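PDB 4MDY: periplasmic binding protein from Mycobacterium smegmatis, which probably captures an iron complex outside the cytoplasmic membrane and hands it to an ABC transporter for uptake. Local coordinates for residues W66-Q72 with F273-S278; F130-W134 with G195-D199; T264-A270 with V281-L286. All blocks are in the same frame, centred on the assembly; numbering follows the deposited sequence.

The chain has the two-lobed build of a solute-binding protein, with the long helix 148-168 running across both lobes. Contacts 1 and 2 join parts of the N-terminal lobe to parts of the C-terminal lobe, whereas contact 3 pairs two consecutive helices near the C-terminus. Contact 1 is buried and aromatic, with no hydrogen bond between its segments. Contact 2 lies at the surface and adds an indole-to-carbonyl bond to its packing. Contact 3 is partly buried, apolar inside and polar outside. Contact 1 touches both others: A274 meets W134 and W196 of contact 2, while S278 OG bonds to A270 O of contact 3. Helix 265-273 serves contacts 1 and 3, and W68 packs on A270 and V281.

Contact 1 of 3, residues W66-Q72 with F273-S278; sequences WPWAQRQ and FASPLS
An aromatic cluster of W66, W68 and F273 centres this junction between the two lobes. Segment 66-72 runs into helix 67-73; F273 ends a helix, A274 turns out of it with positive phi, and 276-278 resume helical angles. W68 and S278 are the nearest pair, CA to CA 6.2 Å. With chi1 p, W68 directs its indole edge at the face of F273 (centroids 5.6 Å apart, planes at 71°), and S278 CB lies over the W68 five-membered ring, 3.7 Å from the centroid, as a CH-pi contact. W66, chi1 m, meets F273 obliquely, NE1 to CE1 3.3 Å. L277 packs on W68 and A69: its CB is 3.7 Å from W68 CD1, its CD1 3.8 Å from A69 CB. An ST motif closes the turn, S278 N giving to S275 OG (2.8 Å); S275 N gives to S278 OG (3.0 Å), which also bonds to A270 O. D42 of helix 40-46 bonds W68 NE1 and S275 OG; helices 265-273 and 279-294 pack against W68.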
# COMPACT_ATOMS: atom_id res chain seq x y z
N TRP A 66 -9.02 -5.45 4.76
CA TRP A 66 -8.91 -6.47 3.72
C TRP A 66 -8.61 -7.84 4.32
O TRP A 66 -8.22 -7.93 5.50
CB TRP A 66 -7.84 -6.05 2.69
CG TRP A 66 -8.32 -4.95 1.76
CD1 TRP A 66 -8.66 -3.68 2.10
CD2 TRP A 66 -8.51 -5.05 0.35
NE1 TRP A 66 -9.05 -2.97 0.99
CE2 TRP A 66 -8.96 -3.79 -0.10
CE3 TRP A 66 -8.35 -6.08 -0.59
CZ2 TRP A 66 -9.24 -3.54 -1.45
CZ3 TRP A 66 -8.63 -5.82 -1.92
CH2 TRP A 66 -9.06 -4.56 -2.33
N PRO A 67 -8.81 -8.92 3.54
CA PRO A 67 -8.73 -10.28 4.09
C PRO A 67 -7.46 -10.61 4.87
O PRO A 67 -7.52 -11.36 5.84
CB PRO A 67 -8.85 -11.16 2.84
CG PRO A 67 -9.69 -10.35 1.91
CD PRO A 67 -9.21 -8.94 2.11
N TRP A 68 -6.32 -10.06 4.47
CA TRP A 68 -5.05 -10.36 5.15
C TRP A 68 -4.93 -9.73 6.54
O TRP A 68 -3.98 -10.04 7.26
CB TRP A 68 -3.88 -9.91 4.27
CG TRP A 68 -3.95 -8.47 3.91
CD1 TRP A 68 -3.63 -7.41 4.71
CD2 TRP A 68 -4.41 -7.92 2.68
NE1 TRP A 68 -3.85 -6.24 4.04
CE2 TRP A 68 -4.33 -6.52 2.79
CE3 TRP A 68 -4.88 -8.47 1.48
CZ2 TRP A 68 -4.69 -5.65 1.75
CZ3 TRP A 68 -5.23 -7.61 0.44
CH2 TRP A 68 -5.13 -6.22 0.59
N ALA A 69 -5.85 -8.86 6.92
CA ALA A 69 -5.85 -8.27 8.26
C ALA A 69 -7.10 -8.60 9.09
O ALA A 69 -7.22 -8.15 10.23
CB ALA A 69 -5.66 -6.77 8.17
N GLN A 70 -8.00 -9.42 8.54
CA GLN A 70 -9.26 -9.77 9.22
C GLN A 70 -9.07 -10.64 10.47
O GLN A 70 -9.75 -10.42 11.48
CB GLN A 70 -10.23 -10.45 8.23
CG GLN A 70 -11.02 -9.46 7.39
CD GLN A 70 -12.02 -8.68 8.23
OE1 GLN A 70 -12.47 -9.17 9.28
NE2 GLN A 70 -12.37 -7.47 7.80
N ARG A 71 -8.16 -11.61 10.41
CA ARG A 71 -7.80 -12.44 11.57
C ARG A 71 -7.41 -11.56 12.75
O ARG A 71 -7.85 -11.78 13.88
CB ARG A 71 -6.63 -13.37 11.22
CG ARG A 71 -6.13 -14.23 12.37
CD ARG A 71 -4.83 -14.97 12.05
NE ARG A 71 -3.62 -14.15 12.26
CZ ARG A 71 -3.08 -13.86 13.44
NH1 ARG A 71 -3.63 -14.30 14.57
NH2 ARG A 71 -1.98 -13.12 13.51
N GLN A 72 -6.57 -10.57 12.47
CA GLN A 72 -6.05 -9.67 13.50
C GLN A 72 -7.15 -8.76 14.05
O GLN A 72 -7.15 -8.39 15.22
CB GLN A 72 -4.90 -8.83 12.93
CG GLN A 72 -3.65 -9.63 12.56
CD GLN A 72 -3.73 -10.29 11.19
OE1 GLN A 72 -4.79 -10.40 10.57
NE2 GLN A 72 -2.58 -10.73 10.71
N PHE A 273 -1.89 -1.71 -0.91
CA PHE A 273 -1.69 -1.44 0.51
C PHE A 273 -0.22 -1.45 0.93
O PHE A 273 0.17 -0.70 1.84
CB PHE A 273 -2.48 -2.43 1.36
CG PHE A 273 -3.85 -1.94 1.70
CD1 PHE A 273 -4.86 -1.89 0.74
CD2 PHE A 273 -4.14 -1.50 2.99
CE1 PHE A 273 -6.12 -1.43 1.06
CE2 PHE A 273 -5.40 -1.03 3.31
CZ PHE A 273 -6.39 -1.00 2.35
N ALA A 274 0.59 -2.28 0.28
CA ALA A 274 2.03 -2.30 0.52
C ALA A 274 2.35 -2.22 2.01
O ALA A 274 3.08 -1.34 2.47
CB ALA A 274 2.69 -1.15 -0.23
N SER A 275 1.77 -3.14 2.78
CA SER A 275 1.83 -3.09 4.23
C SER A 275 2.56 -4.30 4.81
O SER A 275 2.83 -5.26 4.10
CB SER A 275 0.41 -3.03 4.78
OG SER A 275 -0.15 -4.32 4.88
N PRO A 276 2.87 -4.26 6.12
CA PRO A 276 3.48 -5.43 6.78
C PRO A 276 2.63 -6.71 6.68
O PRO A 276 3.17 -7.81 6.74
CB PRO A 276 3.59 -4.98 8.24
CG PRO A 276 3.72 -3.51 8.16
CD PRO A 276 2.87 -3.08 7.00
N LEU A 277 1.33 -6.55 6.54
CA LEU A 277 0.44 -7.70 6.40
C LEU A 277 0.11 -8.02 4.95
O LEU A 277 -0.15 -9.18 4.62
CB LEU A 277 -0.85 -7.49 7.19
CG LEU A 277 -0.72 -7.41 8.71
CD1 LEU A 277 -2.08 -7.20 9.35
CD2 LEU A 277 -0.06 -8.66 9.27
N SER A 278 0.12 -7.02 4.07
CA SER A 278 -0.29 -7.25 2.68
C SER A 278 0.86 -7.76 1.81
O SER A 278 0.64 -8.58 0.91
CB SER A 278 -0.94 -6.00 2.08
OG SER A 278 -0.01 -5.12 1.47

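Contact 2 of 3, residues F130-W134 with G195-D199; sequences FFEPW and GWRTD
W196 lays its indole across P133, whose CA sits 3.5 Å from the centroid of the five-membered ring and just 3° off the ring normal, a CH-pi contact. Neither segment is regular helix or strand here; P133 is the N-cap residue of helix 134-144, and P133 and W196 are the closest pair by CA, 6.0 Å apart. W196 has chi1 p and points toward 130-134, so that NE1 donates to F131 O at 3.0 Å. F131 has positive phi (55/45). W196 CZ3 comes 3.6 Å from W134 CD1, the two rings oblique with planes at 44°. R197 reaches in with its tip, NH1 3.2 Å from F131 CD1, and its NH2 bonds to A272 O. These residues bridge the two lobes, and the R197 side chain lies about 4 Å from a PEG, probably from the crystallisation liquor, though such molecules can mark pockets. W196 is thus fixed mainly by apolar packing on P133 and W134, plus one directional N-H to O bond.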
# COMPACT_ATOMS: atom_id res chain seq x y z
N PHE A 130 0.50 11.77 1.22
CA PHE A 130 -0.05 10.46 0.87
C PHE A 130 1.07 9.55 0.39
O PHE A 130 1.99 9.99 -0.30
CB PHE A 130 -1.07 10.59 -0.26
CG PHE A 130 -2.45 11.02 0.18
CD1 PHE A 130 -3.25 10.17 0.93
CD2 PHE A 130 -2.96 12.25 -0.20
CE1 PHE A 130 -4.52 10.54 1.31
CE2 PHE A 130 -4.23 12.64 0.18
CZ PHE A 130 -5.02 11.78 0.93
N PHE A 131 0.97 8.27 0.74
CA PHE A 131 1.82 7.22 0.19
C PHE A 131 3.32 7.48 0.34
O PHE A 131 4.08 7.29 -0.60
CB PHE A 131 1.44 6.95 -1.27
CG PHE A 131 -0.02 6.64 -1.46
CD1 PHE A 131 -0.59 5.56 -0.80
CD2 PHE A 131 -0.82 7.42 -2.27
CE1 PHE A 131 -1.93 5.26 -0.95
CE2 PHE A 131 -2.17 7.13 -2.43
CZ PHE A 131 -2.72 6.05 -1.77
N GLU A 132 3.73 7.92 1.52
CA GLU A 132 5.15 7.94 1.89
C GLU A 132 5.66 6.50 1.95
O GLU A 132 4.87 5.56 2.09
CB GLU A 132 5.36 8.64 3.24
CG GLU A 132 4.87 7.85 4.45
CD GLU A 132 5.20 8.51 5.78
OE1 GLU A 132 5.92 9.53 5.82
OE2 GLU A 132 4.73 7.98 6.80
N PRO A 133 6.99 6.31 1.85
CA PRO A 133 7.54 4.95 1.89
C PRO A 133 6.94 4.08 3.02
O PRO A 133 6.88 4.51 4.17
CB PRO A 133 9.04 5.19 2.12
CG PRO A 133 9.29 6.48 1.42
CD PRO A 133 8.04 7.31 1.61
N TRP A 134 6.48 2.88 2.67
CA TRP A 134 5.81 2.00 3.63
C TRP A 134 6.64 1.76 4.89
O TRP A 134 6.10 1.69 5.98
CB TRP A 134 5.37 0.66 2.99
CG TRP A 134 6.44 -0.36 2.79
CD1 TRP A 134 7.31 -0.44 1.74
CD2 TRP A 134 6.76 -1.45 3.65
NE1 TRP A 134 8.15 -1.51 1.89
CE2 TRP A 134 7.84 -2.16 3.06
CE3 TRP A 134 6.24 -1.91 4.87
CZ2 TRP A 134 8.41 -3.29 3.65
CZ3 TRP A 134 6.80 -3.04 5.45
CH2 TRP A 134 7.88 -3.72 4.83
N GLY A 195 10.45 3.56 -7.87
CA GLY A 195 10.43 4.25 -6.59
C GLY A 195 10.18 3.22 -5.51
O GLY A 195 10.27 2.01 -5.75
N TRP A 196 9.87 3.68 -4.31
CA TRP A 196 9.68 2.75 -3.21
C TRP A 196 8.62 1.69 -3.52
O TRP A 196 8.77 0.54 -3.13
CB TRP A 196 9.37 3.46 -1.89
CG TRP A 196 7.98 3.97 -1.69
CD1 TRP A 196 7.57 5.27 -1.79
CD2 TRP A 196 6.82 3.22 -1.27
NE1 TRP A 196 6.23 5.37 -1.48
CE2 TRP A 196 5.75 4.12 -1.15
CE3 TRP A 196 6.60 1.87 -0.99
CZ2 TRP A 196 4.46 3.72 -0.77
CZ3 TRP A 196 5.32 1.47 -0.61
CH2 TRP A 196 4.27 2.39 -0.51
N ARG A 197 7.58 2.07 -4.26
CA ARG A 197 6.50 1.15 -4.61
C ARG A 197 6.93 -0.01 -5.52
O ARG A 197 6.26 -1.04 -5.53
CB ARG A 197 5.36 1.89 -5.28
CG ARG A 197 4.52 2.70 -4.33
CD ARG A 197 3.15 2.99 -4.94
NE ARG A 197 2.19 3.35 -3.91
CZ ARG A 197 1.41 2.50 -3.23
NH1 ARG A 197 0.58 2.99 -2.33
NH2 ARG A 197 1.42 1.19 -3.45
N THR A 198 8.01 0.16 -6.27
CA THR A 198 8.51 -0.93 -7.12
C THR A 198 9.66 -1.71 -6.47
O THR A 198 10.15 -2.67 -7.05
CB THR A 198 8.95 -0.41 -8.50
OG1 THR A 198 9.99 0.57 -8.36
CG2 THR A 198 7.77 0.21 -9.25
N ASP A 199 10.09 -1.31 -5.27
CA ASP A 199 11.21 -1.98 -4.61
C ASP A 199 10.99 -3.48 -4.48
O ASP A 199 11.92 -4.27 -4.68
CB ASP A 199 11.49 -1.40 -3.22
CG ASP A 199 12.25 -0.08 -3.27
OD1 ASP A 199 12.84 0.26 -4.32
OD2 ASP A 199 12.26 0.63 -2.23

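Contact 3 of 3, residues T264-A270 with V281-L286; sequences TKELAGA and VVADQL
L267 and A270 form the apolar centre of this helical hairpin of the solute-binding protein fold, in which L267, A270 and E266 of helix 265-273 meet V281, V282, Q285 and L286 of helix 279-294. The axes of the short segments 265-270 and 281-286 approach to 9.4 Å and cross at -138°, antiparallel in sense but steeply inclined; A270 and V282 are nearest, CA to CA 6.2 Å. A270 CB touches both valines, 3.7 Å from V282 CG2 and 3.9 Å from V281 CG1. L267 (chi1 t, chi2 p) swings its tip across, CD1 3.9 Å from V282 CA and CD2 4.3 Å from L286 CD1. F200 of helix 199-203 packs on V282 and L286, and W68 on A270 and V281, so the apolar layer continues into neighbouring elements. Outward, polar groups take over. E266, with chi1 and chi2 both t, accepts from Q285 (chi1 m, chi2 t), whose NE2 lies 3.3 Å from E266 OE1. T264 is the helix N-cap, its OG1 accepting from L267 N at 3.2 Å. A water closes the edge, 2.6 Å from T264 OG1 and donating to Q285 OE1 at 2.7 Å.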
# COMPACT_ATOMS: atom_id res chain seq x y z
N THR A 264 -5.71 -10.87 -9.41
CA THR A 264 -6.97 -10.98 -8.69
C THR A 264 -7.19 -9.70 -7.89
O THR A 264 -6.26 -8.92 -7.66
CB THR A 264 -6.96 -12.15 -7.70
OG1 THR A 264 -5.90 -11.97 -6.74
CG2 THR A 264 -6.79 -13.49 -8.42
N LYS A 265 -8.43 -9.48 -7.46
CA LYS A 265 -8.72 -8.34 -6.60
C LYS A 265 -7.82 -8.31 -5.35
O LYS A 265 -7.32 -7.25 -4.96
CB LYS A 265 -10.17 -8.34 -6.16
CG LYS A 265 -10.57 -7.10 -5.38
CD LYS A 265 -11.89 -7.29 -4.67
CE LYS A 265 -12.44 -5.98 -4.16
NZ LYS A 265 -13.69 -6.23 -3.42
N GLU A 266 -7.62 -9.48 -4.73
CA GLU A 266 -6.85 -9.52 -3.48
C GLU A 266 -5.39 -9.17 -3.73
O GLU A 266 -4.79 -8.45 -2.95
CB GLU A 266 -6.96 -10.88 -2.78
CG GLU A 266 -6.74 -10.74 -1.27
CD GLU A 266 -6.34 -12.02 -0.57
OE1 GLU A 266 -6.28 -13.09 -1.22
OE2 GLU A 266 -6.09 -11.94 0.65
N LEU A 267 -4.84 -9.65 -4.84
CA LEU A 267 -3.44 -9.35 -5.14
C LEU A 267 -3.30 -7.87 -5.52
O LEU A 267 -2.34 -7.23 -5.09
CB LEU A 267 -2.90 -10.28 -6.23
CG LEU A 267 -1.44 -10.04 -6.63
CD1 LEU A 267 -0.52 -9.98 -5.42
CD2 LEU A 267 -0.99 -11.13 -7.59
N ALA A 268 -4.25 -7.33 -6.28
CA ALA A 268 -4.25 -5.91 -6.59
C ALA A 268 -4.31 -5.10 -5.31
O ALA A 268 -3.58 -4.14 -5.13
CB ALA A 268 -5.42 -5.54 -7.50
N GLY A 269 -5.21 -5.50 -4.41
CA GLY A 269 -5.34 -4.82 -3.12
C GLY A 269 -4.06 -4.92 -2.31
O GLY A 269 -3.62 -3.94 -1.71
N ALA A 270 -3.46 -6.10 -2.29
CA ALA A 270 -2.25 -6.33 -1.50
C ALA A 270 -1.09 -5.45 -1.98
O ALA A 270 -0.40 -4.85 -1.17
CB ALA A 270 -1.87 -7.80 -1.52
N VAL A 281 1.21 -11.44 1.24
CA VAL A 281 0.26 -11.93 0.23
C VAL A 281 0.83 -11.78 -1.19
O VAL A 281 0.66 -12.66 -2.04
CB VAL A 281 -1.10 -11.21 0.33
CG1 VAL A 281 -2.02 -11.59 -0.83
CG2 VAL A 281 -1.77 -11.52 1.66
N VAL A 282 1.52 -10.67 -1.43
CA VAL A 282 2.18 -10.43 -2.71
C VAL A 282 3.29 -11.46 -2.92
O VAL A 282 3.41 -12.03 -4.01
CB VAL A 282 2.75 -8.99 -2.81
CG1 VAL A 282 3.49 -8.78 -4.13
CG2 VAL A 282 1.65 -7.95 -2.63
N ALA A 283 4.08 -11.73 -1.89
CA ALA A 283 5.17 -12.71 -1.99
C ALA A 283 4.63 -14.13 -2.21
O ALA A 283 5.30 -14.96 -2.82
CB ALA A 283 6.07 -12.65 -0.76
N ASP A 284 3.42 -14.41 -1.73
CA ASP A 284 2.79 -15.71 -1.96
C ASP A 284 2.26 -15.83 -3.38
O ASP A 284 2.55 -16.81 -4.07
CB ASP A 284 1.63 -15.96 -0.99
CG ASP A 284 2.09 -16.51 0.35
OD1 ASP A 284 3.23 -17.02 0.44
OD2 ASP A 284 1.30 -16.44 1.31
N GLN A 285 1.47 -14.85 -3.81
CA GLN A 285 0.62 -15.00 -5.00
C GLN A 285 1.24 -14.51 -6.32
O GLN A 285 0.91 -15.02 -7.39
CB GLN A 285 -0.73 -14.33 -4.78
CG GLN A 285 -1.51 -14.90 -3.61
CD GLN A 285 -2.94 -14.41 -3.53
OE1 GLN A 285 -3.51 -13.92 -4.51
NE2 GLN A 285 -3.55 -14.55 -2.35
N LEU A 286 2.12 -13.51 -6.25
CA LEU A 286 2.70 -12.96 -7.48
C LEU A 286 3.76 -13.85 -8.12
O LEU A 286 3.78 -13.98 -9.34
CB LEU A 286 3.25 -11.54 -7.26
CG LEU A 286 3.77 -10.81 -8.52
CD1 LEU A 286 2.73 -10.76 -9.63
CD2 LEU A 286 4.23 -9.40 -8.16
O HOH W 1 -6.20 -13.79 -4.84